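Long-range contacts in putative rhamnosidase (PDB 3W5M), which hydrolyses terminal non-reducing alpha-L-rhamnose from alpha-L-rhamnosides, among them the citrus flavonoids naringin, rutin and hesperidin and the arabinogalactan-protein gum arabic: residues 11-16 and 657-662; 353-358 and 474-479; 375-380 and 429-434; 480-485 and 590-595. One frame throughout, in Å; residues are numbered along the deposited sequence.

Interaction 1: residues 11-16 and 657-662; sequences VEYVQR and SARFLT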
loop_
_atom_site.group_PDB
_atom_site.type_symbol
_atom_site.label_atom_id
_atom_site.label_comp_id
_atom_site.label_asym_id
_atom_site.label_seq_id
_atom_site.Cartn_x
_atom_site.Cartn_y
_atom_site.Cartn_z
ATOM N N VAL A 11 -21.759 4.171 -9.938
ATOM C CA VAL A 11 -22.210 2.954 -9.282
ATOM C C VAL A 11 -21.041 2.510 -8.400
ATOM O O VAL A 11 -19.921 2.335 -8.873
ATOM C CB VAL A 11 -22.572 1.863 -10.305
ATOM C CG1 VAL A 11 -23.040 0.599 -9.587
ATOM C CG2 VAL A 11 -23.686 2.346 -11.252
ATOM N N GLU A 12 -21.289 2.347 -7.106
ATOM C CA GLU A 12 -20.204 1.998 -6.195
ATOM C C GLU A 12 -18.961 2.885 -6.393
ATOM O O GLU A 12 -17.837 2.368 -6.484
ATOM C CB GLU A 12 -19.858 0.498 -6.289
ATOM C CG GLU A 12 -20.987 -0.443 -5.880
ATOM C CD GLU A 12 -21.245 -0.417 -4.370
ATOM O OE1 GLU A 12 -20.269 -0.271 -3.580
ATOM O OE2 GLU A 12 -22.421 -0.551 -3.957
ATOM N N TYR A 13 -19.188 4.205 -6.419
ATOM C CA TYR A 13 -18.147 5.239 -6.466
ATOM C C TYR A 13 -17.484 5.397 -7.820
ATOM O O TYR A 13 -16.584 6.212 -7.958
ATOM C CB TYR A 13 -17.045 4.976 -5.413
ATOM C CG TYR A 13 -17.539 5.154 -3.995
ATOM C CD1 TYR A 13 -17.569 6.402 -3.420
ATOM C CD2 TYR A 13 -17.956 4.061 -3.233
ATOM C CE1 TYR A 13 -18.006 6.583 -2.112
ATOM C CE2 TYR A 13 -18.404 4.224 -1.915
ATOM C CZ TYR A 13 -18.435 5.493 -1.369
ATOM O OH TYR A 13 -18.839 5.711 -0.052
ATOM N N VAL A 14 -17.874 4.617 -8.812
ATOM C CA VAL A 14 -17.139 4.730 -10.092
ATOM C C VAL A 14 -18.095 4.819 -11.297
ATOM O O VAL A 14 -19.223 4.359 -11.230
ATOM C CB VAL A 14 -16.071 3.618 -10.309
ATOM C CG1 VAL A 14 -15.113 3.458 -9.119
ATOM C CG2 VAL A 14 -16.699 2.306 -10.668
ATOM N N GLN A 15 -17.605 5.361 -12.411
ATOM C CA GLN A 15 -18.368 5.370 -13.634
ATOM C C GLN A 15 -18.123 4.056 -14.373
ATOM O O GLN A 15 -16.978 3.659 -14.591
ATOM C CB GLN A 15 -17.940 6.564 -14.503
ATOM C CG GLN A 15 -18.184 7.917 -13.852
ATOM C CD GLN A 15 -18.593 8.962 -14.872
ATOM O OE1 GLN A 15 -17.841 9.290 -15.791
ATOM N NE2 GLN A 15 -19.811 9.452 -14.741
ATOM N N ARG A 16 -19.196 3.359 -14.719
ATOM C CA ARG A 16 -19.087 2.128 -15.539
ATOM C C ARG A 16 -18.170 1.017 -14.987
ATOM O O ARG A 16 -17.257 0.545 -15.679
ATOM C CB ARG A 16 -18.710 2.493 -16.994
ATOM C CG ARG A 16 -19.668 3.475 -17.648
ATOM C CD ARG A 16 -19.190 3.881 -19.045
ATOM N NE ARG A 16 -17.929 4.610 -18.929
ATOM C CZ ARG A 16 -17.815 5.923 -18.715
ATOM N NH1 ARG A 16 -18.878 6.723 -18.620
ATOM N NH2 ARG A 16 -16.612 6.434 -18.575
ATOM N N SER A 657 -11.263 7.824 -1.121
ATOM C CA SER A 657 -10.672 6.786 -0.287
ATOM C C SER A 657 -11.706 5.758 0.159
ATOM O O SER A 657 -11.363 4.807 0.867
ATOM C CB SER A 657 -9.977 7.419 0.948
ATOM O OG SER A 657 -8.889 8.244 0.529
ATOM N N ALA A 658 -12.954 5.893 -0.317
ATOM C CA ALA A 658 -14.013 4.971 0.107
ATOM C C ALA A 658 -13.782 3.531 -0.321
ATOM O O ALA A 658 -13.846 2.627 0.494
ATOM C CB ALA A 658 -15.371 5.453 -0.375
ATOM N N ARG A 659 -13.540 3.283 -1.609
ATOM C CA ARG A 659 -13.345 1.908 -2.017
ATOM C C ARG A 659 -12.073 1.341 -1.346
ATOM O O ARG A 659 -12.051 0.173 -0.926
ATOM C CB ARG A 659 -13.198 1.823 -3.536
ATOM C CG ARG A 659 -14.483 2.129 -4.328
ATOM C CD ARG A 659 -14.161 2.081 -5.832
ATOM N NE ARG A 659 -13.264 3.191 -6.166
ATOM C CZ ARG A 659 -12.310 3.141 -7.109
ATOM N NH1 ARG A 659 -12.118 2.048 -7.833
ATOM N NH2 ARG A 659 -11.528 4.204 -7.305
ATOM N N PHE A 660 -11.018 2.167 -1.256
ATOM C CA PHE A 660 -9.718 1.689 -0.758
ATOM C C PHE A 660 -9.821 1.290 0.715
ATOM O O PHE A 660 -9.395 0.203 1.095
ATOM C CB PHE A 660 -8.622 2.759 -0.924
ATOM C CG PHE A 660 -7.208 2.220 -0.760
ATOM C CD1 PHE A 660 -6.625 1.395 -1.752
ATOM C CD2 PHE A 660 -6.465 2.533 0.371
ATOM C CE1 PHE A 660 -5.323 0.907 -1.603
ATOM C CE2 PHE A 660 -5.167 2.048 0.534
ATOM C CZ PHE A 660 -4.595 1.236 -0.462
ATOM N N LEU A 661 -10.397 2.170 1.524
ATOM C CA LEU A 661 -10.513 1.871 2.961
ATOM C C LEU A 661 -11.649 0.916 3.298
ATOM O O LEU A 661 -11.537 0.181 4.263
ATOM C CB LEU A 661 -10.541 3.155 3.817
ATOM C CG LEU A 661 -9.259 3.952 3.577
ATOM C CD1 LEU A 661 -9.433 5.289 4.280
ATOM C CD2 LEU A 661 -7.999 3.213 4.042
ATOM N N THR A 662 -12.718 0.902 2.500
ATOM C CA THR A 662 -13.724 -0.187 2.577
ATOM C C THR A 662 -13.072 -1.548 2.442
ATOM O O THR A 662 -13.306 -2.441 3.251
ATOM C CB THR A 662 -14.873 -0.023 1.542
ATOM O OG1 THR A 662 -15.546 1.214 1.785
ATOM C CG2 THR A 662 -15.893 -1.172 1.642
#
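The carbonyl oxygen of Ala658, the residue whose methyl rests on the ring of Tyr13, is gripped by two donors of Thr662. The hydroxyl OG1 of Thr662 lies 2.6 Å from Ala658 O, standing above the carbonyl plane, while the backbone N of Thr662 comes from the opposite face as part of the regular helix. Across the contact, Ala658 CB sits over one face of the Tyr13 ring in a CH-pi contact, displaced toward the hydroxyl side and only 3.2 Å from Tyr13 CZ, which makes the packing tight. At the far end of the ring Tyr13 OH is hydrogen-bonded to Asp712 OD2. Tyr13 belongs to a type I' beta turn from Val11 to Val14 in the N-terminal immunoglobulin-like domain; its partner is the first turn of helix 658-671 in the six-hairpin glycosidase domain, the (alpha/alpha)6-barrel. The Arg659 chain slides past Tyr13 in the opposite direction, with its CG 4.0 Å from Tyr13 CB. The chain bends at chi3 (-67°), which places Arg659 NE 3.5 Å from Val14 CG1; the same methyl lies over one face of the guanidinium, 3.5 Å from Arg659 CZ. Arg659 NH2 also bonds Ser595 O and forms a salt bridge with Glu656. An alanine here would probably leave Glu656 and Ser595 O without this partner and strip Val14 CG1 of the flat group it covers.

Interaction 2: residues 353-358 and 474-479; sequences RVQYQT and AQVDGP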
loop_
_atom_site.group_PDB
_atom_site.type_symbol
_atom_site.label_atom_id
_atom_site.label_comp_id
_atom_site.label_asym_id
_atom_site.label_seq_id
_atom_site.Cartn_x
_atom_site.Cartn_y
_atom_site.Cartn_z
ATOM N N ARG A 353 -9.573 -14.853 1.552
ATOM C CA ARG A 353 -10.108 -14.322 0.296
ATOM C C ARG A 353 -8.963 -13.953 -0.649
ATOM O O ARG A 353 -7.835 -13.622 -0.211
ATOM C CB ARG A 353 -11.020 -13.111 0.539
ATOM C CG ARG A 353 -10.276 -11.843 0.962
ATOM C CD ARG A 353 -11.198 -10.690 1.348
ATOM N NE ARG A 353 -11.912 -11.020 2.591
ATOM C CZ ARG A 353 -13.223 -11.245 2.658
ATOM N NH1 ARG A 353 -13.990 -11.136 1.561
ATOM N NH2 ARG A 353 -13.775 -11.577 3.826
ATOM N N VAL A 354 -9.245 -14.072 -1.938
ATOM C CA VAL A 354 -8.366 -13.510 -2.956
ATOM C C VAL A 354 -9.262 -12.671 -3.878
ATOM O O VAL A 354 -10.414 -13.016 -4.117
ATOM C CB VAL A 354 -7.562 -14.594 -3.706
ATOM C CG1 VAL A 354 -8.446 -15.462 -4.587
ATOM C CG2 VAL A 354 -6.396 -13.963 -4.507
ATOM N N GLN A 355 -8.732 -11.574 -4.403
ATOM C CA GLN A 355 -9.538 -10.686 -5.247
ATOM C C GLN A 355 -9.239 -11.009 -6.715
ATOM O O GLN A 355 -8.100 -11.278 -7.043
ATOM C CB GLN A 355 -9.227 -9.220 -4.927
ATOM C CG GLN A 355 -9.629 -8.856 -3.510
ATOM C CD GLN A 355 -9.815 -7.366 -3.281
ATOM O OE1 GLN A 355 -10.954 -6.867 -3.099
ATOM N NE2 GLN A 355 -8.722 -6.657 -3.288
ATOM N N TYR A 356 -10.257 -11.026 -7.569
ATOM C CA TYR A 356 -10.036 -11.253 -9.029
ATOM C C TYR A 356 -10.351 -9.984 -9.828
ATOM O O TYR A 356 -11.069 -9.061 -9.361
ATOM C CB TYR A 356 -10.852 -12.458 -9.562
ATOM C CG TYR A 356 -12.336 -12.195 -9.712
ATOM C CD1 TYR A 356 -12.853 -11.568 -10.862
ATOM C CD2 TYR A 356 -13.231 -12.567 -8.699
ATOM C CE1 TYR A 356 -14.214 -11.318 -11.000
ATOM C CE2 TYR A 356 -14.604 -12.349 -8.840
ATOM C CZ TYR A 356 -15.088 -11.724 -9.981
ATOM O OH TYR A 356 -16.428 -11.453 -10.131
ATOM N N GLN A 357 -9.781 -9.930 -11.029
ATOM C CA GLN A 357 -9.909 -8.777 -11.934
ATOM C C GLN A 357 -10.685 -9.206 -13.165
ATOM O O GLN A 357 -10.655 -10.377 -13.545
ATOM C CB GLN A 357 -8.525 -8.225 -12.363
ATOM C CG GLN A 357 -7.625 -7.702 -11.225
ATOM C CD GLN A 357 -7.231 -8.755 -10.216
ATOM O OE1 GLN A 357 -6.606 -9.768 -10.565
ATOM N NE2 GLN A 357 -7.646 -8.554 -8.946
ATOM N N THR A 358 -11.384 -8.247 -13.768
ATOM C CA THR A 358 -12.180 -8.480 -14.978
ATOM C C THR A 358 -11.682 -7.526 -16.070
ATOM O O THR A 358 -11.563 -6.317 -15.827
ATOM C CB THR A 358 -13.669 -8.190 -14.728
ATOM O OG1 THR A 358 -14.153 -9.028 -13.666
ATOM C CG2 THR A 358 -14.501 -8.488 -15.988
ATOM N N ALA A 474 -14.673 -10.181 -6.465
ATOM C CA ALA A 474 -14.274 -9.133 -7.435
ATOM C C ALA A 474 -13.552 -8.045 -6.654
ATOM O O ALA A 474 -13.987 -7.689 -5.535
ATOM C CB ALA A 474 -15.489 -8.534 -8.141
ATOM N N GLN A 475 -12.444 -7.548 -7.201
ATOM C CA GLN A 475 -11.624 -6.578 -6.467
ATOM C C GLN A 475 -12.454 -5.362 -6.060
ATOM O O GLN A 475 -13.144 -4.753 -6.884
ATOM C CB GLN A 475 -10.417 -6.143 -7.309
ATOM C CG GLN A 475 -9.534 -5.151 -6.577
ATOM C CD GLN A 475 -8.135 -5.091 -7.130
ATOM O OE1 GLN A 475 -7.858 -5.600 -8.235
ATOM N NE2 GLN A 475 -7.226 -4.478 -6.363
ATOM N N VAL A 476 -12.380 -5.012 -4.777
ATOM C CA VAL A 476 -13.170 -3.919 -4.241
ATOM C C VAL A 476 -12.469 -2.559 -4.411
ATOM O O VAL A 476 -13.106 -1.571 -4.803
ATOM C CB VAL A 476 -13.462 -4.158 -2.737
ATOM C CG1 VAL A 476 -14.137 -2.917 -2.131
ATOM C CG2 VAL A 476 -14.282 -5.442 -2.568
ATOM N N ASP A 477 -11.189 -2.480 -4.060
ATOM C CA ASP A 477 -10.434 -1.230 -4.218
ATOM C C ASP A 477 -10.058 -1.011 -5.696
ATOM O O ASP A 477 -10.166 -1.941 -6.498
ATOM C CB ASP A 477 -9.174 -1.261 -3.325
ATOM C CG ASP A 477 -8.298 -2.534 -3.521
ATOM O OD1 ASP A 477 -8.763 -3.690 -3.807
ATOM O OD2 ASP A 477 -7.076 -2.372 -3.330
ATOM N N GLY A 478 -9.657 0.218 -6.054
ATOM C CA GLY A 478 -9.072 0.475 -7.389
ATOM C C GLY A 478 -7.760 -0.239 -7.541
ATOM O O GLY A 478 -6.880 -0.077 -6.714
ATOM N N PRO A 479 -7.611 -1.031 -8.613
ATOM C CA PRO A 479 -6.366 -1.687 -8.934
ATOM C C PRO A 479 -5.221 -0.680 -8.973
ATOM O O PRO A 479 -5.424 0.493 -9.297
ATOM C CB PRO A 479 -6.630 -2.216 -10.339
ATOM C CG PRO A 479 -8.101 -2.526 -10.338
ATOM C CD PRO A 479 -8.671 -1.341 -9.600
#
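Tyr356 and Ala474 form a parallel beta bridge at the margin of a mixed five-stranded sheet, where 471-474 is one of the two edge strands and runs alongside 353-360. The backbone contributes one bond here, from Gln475 N to Tyr356 O at 3.0 Å, just as the chain of 474-479 leaves the sheet.

Side-chain amides carry the other polar contacts. With CG anti to the carbonyl carbon (chi1 -64°) and an extended chain beyond it, Gln355 reaches over the departing loop and uses both ends of its amide. Its OE1 accepts from Val476 N at 2.9 Å, nearly straight at 164°, with the donor above the amide plane. Gln355 NE2 meets the syn side of Asp477 OD1 at 3.0 Å. The same oxygen, Asp477 OD1, takes a second bond from Gln475 NE2 at 3.1 Å, arriving from the opposite face of the carboxylate. Gln475 OE1 in turn receives Gln357 NE2, the two amides standing almost perpendicular, while Gln357 OE1 bonds the hydroxyl of Tyr329. Thus the buried carboxylate oxygen is shared by two amide donors, which would probably stabilise its negative charge.

The apolar part is a CH-pi contact: Ala474 CA lies over one face of the Tyr356 ring, whose OH bonds Asp21. Ala474 CB, shifted toward the phenol end, sits 3.7 Å from Tyr356 CZ.

Interaction 3: residues 375-380 and 429-434; sequences YVAPGW and VSADLL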
loop_
_atom_site.group_PDB
_atom_site.type_symbol
_atom_site.label_atom_id
_atom_site.label_comp_id
_atom_site.label_asym_id
_atom_site.label_seq_id
_atom_site.Cartn_x
_atom_site.Cartn_y
_atom_site.Cartn_z
ATOM N N TYR A 375 2.787 -13.898 -16.927
ATOM C CA TYR A 375 3.864 -13.987 -15.964
ATOM C C TYR A 375 3.201 -14.236 -14.626
ATOM O O TYR A 375 2.143 -13.668 -14.368
ATOM C CB TYR A 375 4.606 -12.670 -15.836
ATOM C CG TYR A 375 5.564 -12.428 -16.982
ATOM C CD1 TYR A 375 6.746 -13.167 -17.077
ATOM C CD2 TYR A 375 5.309 -11.449 -17.928
ATOM C CE1 TYR A 375 7.634 -12.965 -18.129
ATOM C CE2 TYR A 375 6.200 -11.231 -18.992
ATOM C CZ TYR A 375 7.358 -11.998 -19.071
ATOM O OH TYR A 375 8.280 -11.846 -20.114
ATOM N N VAL A 376 3.821 -15.091 -13.830
ATOM C CA VAL A 376 3.327 -15.415 -12.472
ATOM C C VAL A 376 4.470 -15.293 -11.459
ATOM O O VAL A 376 5.450 -16.028 -11.556
ATOM C CB VAL A 376 2.759 -16.848 -12.414
ATOM C CG1 VAL A 376 2.183 -17.089 -11.000
ATOM C CG2 VAL A 376 1.718 -17.029 -13.489
ATOM N N ALA A 377 4.342 -14.386 -10.473
ATOM C CA ALA A 377 5.444 -14.063 -9.541
ATOM C C ALA A 377 5.042 -14.284 -8.087
ATOM O O ALA A 377 3.866 -14.365 -7.809
ATOM C CB ALA A 377 5.841 -12.576 -9.692
ATOM N N PRO A 378 6.016 -14.320 -7.158
ATOM C CA PRO A 378 5.707 -14.559 -5.713
ATOM C C PRO A 378 4.862 -13.514 -4.983
ATOM O O PRO A 378 3.993 -13.908 -4.195
ATOM C CB PRO A 378 7.102 -14.661 -5.066
ATOM C CG PRO A 378 8.027 -14.994 -6.217
ATOM C CD PRO A 378 7.474 -14.245 -7.385
ATOM N N GLY A 379 5.120 -12.203 -5.188
ATOM C CA GLY A 379 4.336 -11.133 -4.537
ATOM C C GLY A 379 4.299 -11.250 -3.019
ATOM O O GLY A 379 5.276 -11.653 -2.390
ATOM N N TRP A 380 3.154 -10.910 -2.434
ATOM C CA TRP A 380 2.968 -11.002 -0.993
ATOM C C TRP A 380 2.663 -12.433 -0.585
ATOM O O TRP A 380 2.924 -12.835 0.556
ATOM C CB TRP A 380 1.766 -10.151 -0.567
ATOM C CG TRP A 380 1.943 -8.672 -0.650
ATOM C CD1 TRP A 380 2.510 -7.838 0.301
ATOM C CD2 TRP A 380 1.508 -7.835 -1.705
ATOM N NE1 TRP A 380 2.444 -6.538 -0.129
ATOM C CE2 TRP A 380 1.837 -6.505 -1.352
ATOM C CE3 TRP A 380 0.899 -8.078 -2.943
ATOM C CZ2 TRP A 380 1.573 -5.410 -2.196
ATOM C CZ3 TRP A 380 0.601 -6.983 -3.770
ATOM C CH2 TRP A 380 0.948 -5.669 -3.396
ATOM N N VAL A 429 14.358 -13.490 -13.706
ATOM C CA VAL A 429 15.113 -14.446 -12.906
ATOM C C VAL A 429 14.686 -14.394 -11.446
ATOM O O VAL A 429 14.563 -15.426 -10.766
ATOM C CB VAL A 429 16.626 -14.124 -13.035
ATOM C CG1 VAL A 429 17.462 -15.045 -12.177
ATOM C CG2 VAL A 429 17.042 -14.234 -14.510
ATOM N N SER A 430 14.424 -13.193 -10.963
ATOM C CA SER A 430 14.021 -13.034 -9.580
ATOM C C SER A 430 13.071 -11.846 -9.484
ATOM O O SER A 430 13.254 -10.837 -10.162
ATOM C CB SER A 430 15.263 -12.798 -8.734
ATOM O OG SER A 430 14.911 -12.811 -7.376
ATOM N N ALA A 431 12.029 -11.951 -8.664
ATOM C CA ALA A 431 11.099 -10.831 -8.539
ATOM C C ALA A 431 10.563 -10.824 -7.117
ATOM O O ALA A 431 9.825 -11.741 -6.726
ATOM C CB ALA A 431 9.963 -10.972 -9.521
ATOM N N ASP A 432 10.927 -9.803 -6.363
ATOM C CA ASP A 432 10.505 -9.742 -4.960
ATOM C C ASP A 432 10.096 -8.329 -4.649
ATOM O O ASP A 432 10.748 -7.385 -5.090
ATOM C CB ASP A 432 11.672 -10.162 -4.049
ATOM C CG ASP A 432 11.255 -10.280 -2.580
ATOM O OD1 ASP A 432 10.772 -11.379 -2.193
ATOM O OD2 ASP A 432 11.403 -9.295 -1.818
ATOM N N LEU A 433 9.047 -8.156 -3.841
ATOM C CA LEU A 433 8.565 -6.790 -3.614
ATOM C C LEU A 433 9.613 -5.943 -2.915
ATOM O O LEU A 433 9.760 -4.749 -3.212
ATOM C CB LEU A 433 7.262 -6.800 -2.807
ATOM C CG LEU A 433 6.084 -7.415 -3.560
ATOM C CD1 LEU A 433 4.928 -7.649 -2.585
ATOM C CD2 LEU A 433 5.638 -6.546 -4.742
ATOM N N LEU A 434 10.308 -6.552 -1.966
ATOM C CA LEU A 434 11.331 -5.844 -1.200
ATOM C C LEU A 434 12.740 -5.854 -1.823
ATOM O O LEU A 434 13.440 -4.832 -1.810
ATOM C CB LEU A 434 11.391 -6.393 0.224
ATOM C CG LEU A 434 10.068 -6.429 1.000
ATOM C CD1 LEU A 434 10.355 -7.000 2.381
ATOM C CD2 LEU A 434 9.405 -5.063 1.110
HETATM O O HOH W 1 7.100 -10.425 -6.586
HETATM O O HOH W 2 7.595 -10.014 -2.058
#
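Trp380 and Leu433 meet in a buried, water-lined seam between two beta sheets: strand 368-377 of an antiparallel sheet ends on one side, and strand 428-432, an edge strand of a ten-stranded mixed sheet, ends on the other. Beyond both strand ends the chain turns, the first into the short helix that carries Trp380, the second into an Asx turn in which Asp432 OD2 accepts from Leu434 N. Asp432 OD1 reaches across to the backbone N of Asn384, just past that helix.

The core of the contact is a methyl over an indole. Leu433 CD1, anti to CA (chi2 168°), stands above the centre of the five-membered ring of Trp380, only 7° off the normal and 3.5 Å from Trp380 CE2. The two side chains cross at about a right angle, and Trp380 also stacks with Trp347. Leu433 CD1 touches the backbone as well, 3.7 Å from Gly379 C.

Beside this apolar contact two waters span the main chains. One accepts from Gly379 N at 3.0 Å and makes a weak bond to Ala431 O. The other accepts from Leu433 N and lies 2.9 Å from Gly379 O. Between Ala377 and Ala431 the sheets come together through methyl groups, CB to CB 4.4 Å, and the ring of Pro378 leans on the carbonyl of Ala431, its CD 3.5 Å from Ala431 O.

Interaction 4: residues 480-485 and 590-595; sequences VRIAKE and RVMHTS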
loop_
_atom_site.group_PDB
_atom_site.type_symbol
_atom_site.label_atom_id
_atom_site.label_comp_id
_atom_site.label_asym_id
_atom_site.label_seq_id
_atom_site.Cartn_x
_atom_site.Cartn_y
_atom_site.Cartn_z
ATOM N N VAL A 480 -4.040 -1.106 -8.570
ATOM C CA VAL A 480 -2.874 -0.243 -8.622
ATOM C C VAL A 480 -2.573 -0.002 -10.108
ATOM O O VAL A 480 -2.556 -0.949 -10.888
ATOM C CB VAL A 480 -1.672 -0.946 -7.961
ATOM C CG1 VAL A 480 -0.362 -0.197 -8.242
ATOM C CG2 VAL A 480 -1.894 -1.067 -6.441
ATOM N N ARG A 481 -2.385 1.265 -10.486
ATOM C CA ARG A 481 -2.036 1.578 -11.889
ATOM C C ARG A 481 -1.015 2.698 -11.888
ATOM O O ARG A 481 -0.860 3.379 -10.888
ATOM C CB ARG A 481 -3.277 2.001 -12.718
ATOM C CG ARG A 481 -4.335 0.900 -12.826
ATOM C CD ARG A 481 -5.581 1.408 -13.532
ATOM N NE ARG A 481 -6.522 0.310 -13.547
ATOM C CZ ARG A 481 -7.832 0.428 -13.585
ATOM N NH1 ARG A 481 -8.407 1.620 -13.638
ATOM N NH2 ARG A 481 -8.556 -0.672 -13.568
ATOM N N ILE A 482 -0.274 2.849 -12.994
ATOM C CA ILE A 482 0.647 3.997 -13.137
ATOM C C ILE A 482 -0.201 5.242 -13.309
ATOM O O ILE A 482 -1.090 5.290 -14.179
ATOM C CB ILE A 482 1.598 3.795 -14.344
ATOM C CG1 ILE A 482 2.478 2.568 -14.081
ATOM C CG2 ILE A 482 2.431 5.062 -14.641
ATOM C CD1 ILE A 482 3.216 2.080 -15.300
ATOM N N ALA A 483 0.020 6.236 -12.453
ATOM C CA ALA A 483 -0.801 7.442 -12.488
ATOM C C ALA A 483 -0.048 8.563 -13.181
ATOM O O ALA A 483 -0.661 9.503 -13.688
ATOM C CB ALA A 483 -1.168 7.861 -11.076
ATOM N N LYS A 484 1.279 8.490 -13.158
ATOM C CA LYS A 484 2.135 9.518 -13.807
ATOM C C LYS A 484 3.579 9.086 -13.862
ATOM O O LYS A 484 3.987 8.150 -13.164
ATOM C CB LYS A 484 2.015 10.904 -13.165
ATOM C CG LYS A 484 2.263 10.978 -11.686
ATOM C CD LYS A 484 2.105 12.424 -11.217
ATOM C CE LYS A 484 3.389 13.194 -11.410
ATOM N NZ LYS A 484 3.100 14.551 -11.935
ATOM N N GLU A 485 4.333 9.745 -14.745
ATOM C CA GLU A 485 5.756 9.487 -14.893
ATOM C C GLU A 485 6.536 10.711 -14.396
ATOM O O GLU A 485 6.050 11.836 -14.538
ATOM C CB GLU A 485 6.081 9.172 -16.352
ATOM C CG GLU A 485 5.459 7.862 -16.819
ATOM C CD GLU A 485 5.916 7.428 -18.206
ATOM O OE1 GLU A 485 6.530 8.246 -18.946
ATOM O OE2 GLU A 485 5.660 6.256 -18.563
ATOM N N ARG A 590 7.953 5.675 -12.607
ATOM C CA ARG A 590 6.557 5.400 -12.933
ATOM C C ARG A 590 5.839 5.304 -11.599
ATOM O O ARG A 590 6.061 4.367 -10.851
ATOM C CB ARG A 590 6.419 4.112 -13.739
ATOM C CG ARG A 590 7.181 4.194 -15.067
ATOM C CD ARG A 590 7.126 2.878 -15.842
ATOM N NE ARG A 590 7.660 1.794 -15.034
ATOM C CZ ARG A 590 7.229 0.525 -15.037
ATOM N NH1 ARG A 590 6.236 0.115 -15.837
ATOM N NH2 ARG A 590 7.822 -0.351 -14.220
ATOM N N VAL A 591 5.048 6.321 -11.298
ATOM C CA VAL A 591 4.360 6.452 -9.997
ATOM C C VAL A 591 3.121 5.539 -10.002
ATOM O O VAL A 591 2.241 5.714 -10.850
ATOM C CB VAL A 591 3.919 7.908 -9.796
ATOM C CG1 VAL A 591 3.125 8.093 -8.496
ATOM C CG2 VAL A 591 5.146 8.829 -9.798
ATOM N N MET A 592 3.067 4.590 -9.058
ATOM C CA MET A 592 1.993 3.606 -8.974
ATOM C C MET A 592 1.232 3.705 -7.676
ATOM O O MET A 592 1.852 3.805 -6.634
ATOM C CB MET A 592 2.582 2.207 -9.023
ATOM C CG MET A 592 3.154 1.880 -10.376
ATOM S SD MET A 592 4.004 0.282 -10.348
ATOM C CE MET A 592 4.860 0.418 -11.932
ATOM N N HIS A 593 -0.099 3.645 -7.756
ATOM C CA HIS A 593 -0.959 3.597 -6.549
ATOM C C HIS A 593 -2.352 3.168 -6.939
ATOM O O HIS A 593 -2.647 2.951 -8.125
ATOM C CB HIS A 593 -0.986 4.956 -5.786
ATOM C CG HIS A 593 -1.297 6.152 -6.632
ATOM N ND1 HIS A 593 -2.575 6.462 -7.055
ATOM C CD2 HIS A 593 -0.501 7.166 -7.063
ATOM C CE1 HIS A 593 -2.542 7.590 -7.751
ATOM N NE2 HIS A 593 -1.298 8.040 -7.760
ATOM N N THR A 594 -3.214 2.990 -5.938
ATOM C CA THR A 594 -4.612 2.712 -6.223
ATOM C C THR A 594 -5.242 3.691 -7.237
ATOM O O THR A 594 -4.990 4.909 -7.203
ATOM C CB THR A 594 -5.438 2.627 -4.924
ATOM O OG1 THR A 594 -6.760 2.148 -5.240
ATOM C CG2 THR A 594 -5.534 3.957 -4.235
ATOM N N SER A 595 -6.062 3.157 -8.148
ATOM C CA SER A 595 -6.669 3.977 -9.193
ATOM C C SER A 595 -7.876 4.650 -8.606
ATOM O O SER A 595 -9.002 4.159 -8.734
ATOM C CB SER A 595 -7.019 3.134 -10.438
ATOM O OG SER A 595 -7.633 1.869 -10.079
#
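Strands 480-485 and 590-594 run antiparallel, their axes at 140°, with Arg481 and His593 as a hydrogen-bonded pair (Arg481 N to His593 O 2.9 Å). Further on, Val591 serves two residues: its O accepts from Ala483 N at 2.8 Å, nearly along the C=O axis, while its N donates to Lys484 O.

On one face Ile482 and Met592 lie side by side and point the same way, Ile482 CG1 being 3.8 Å from Met592 CG, and Val480 CG1 packs on Met592 CB. Ile482 CD1 reaches the guanidinium of Arg590, 3.6 Å from NH1; Arg590 NH2 bonds Pro563 O. On the other face the extended Arg481 chain carries its guanidinium to Ser595, whose OG lies over one of its faces and is itself bonded to Pro479 O. Arg481 NE forms a salt bridge with Asp341, and an alanine here would probably leave that carboxylate without this mate and Ser595 OG without its flat neighbour. His593 ND1 donates to Thr594 O at 2.9 Å, which limits rotation of the ring, whose NE2 lies 3.3 Å from Ala483 CB.

Strands 480-493 and 587-594 are neighbours in the ten-stranded mixed sheet, which joins the alpha-L-rhamnosidase N-terminal and concanavalin-like family regions.

How the interactions relate
Interactions 1, 2 and 4 form one continuous cluster. The centres of 1 and 2 lie about 12 Å apart, with Arg659 NH1 3.5 Å from Gly478 CA, and Arg659 NH2 is 2.9 Å from Ser595 O of interaction 4. Residues 474-479 run straight on into 480-485, and Gly478 O meets Thr594 OG1 at 2.7 Å. Across the three contacts, segments from the immunoglobulin-like, alpha-L-rhamnosidase N-terminal, concanavalin-like and glycosidase family regions come together. Interaction 3 stands apart: its nearest atoms are about 6 Å from interaction 4, although both reach the same sheet. It lies closest to the catalytic domain's rhamnose site, the Leu433 side chain about 10 Å from that of Asp635; the other three lie away from the annotated sites.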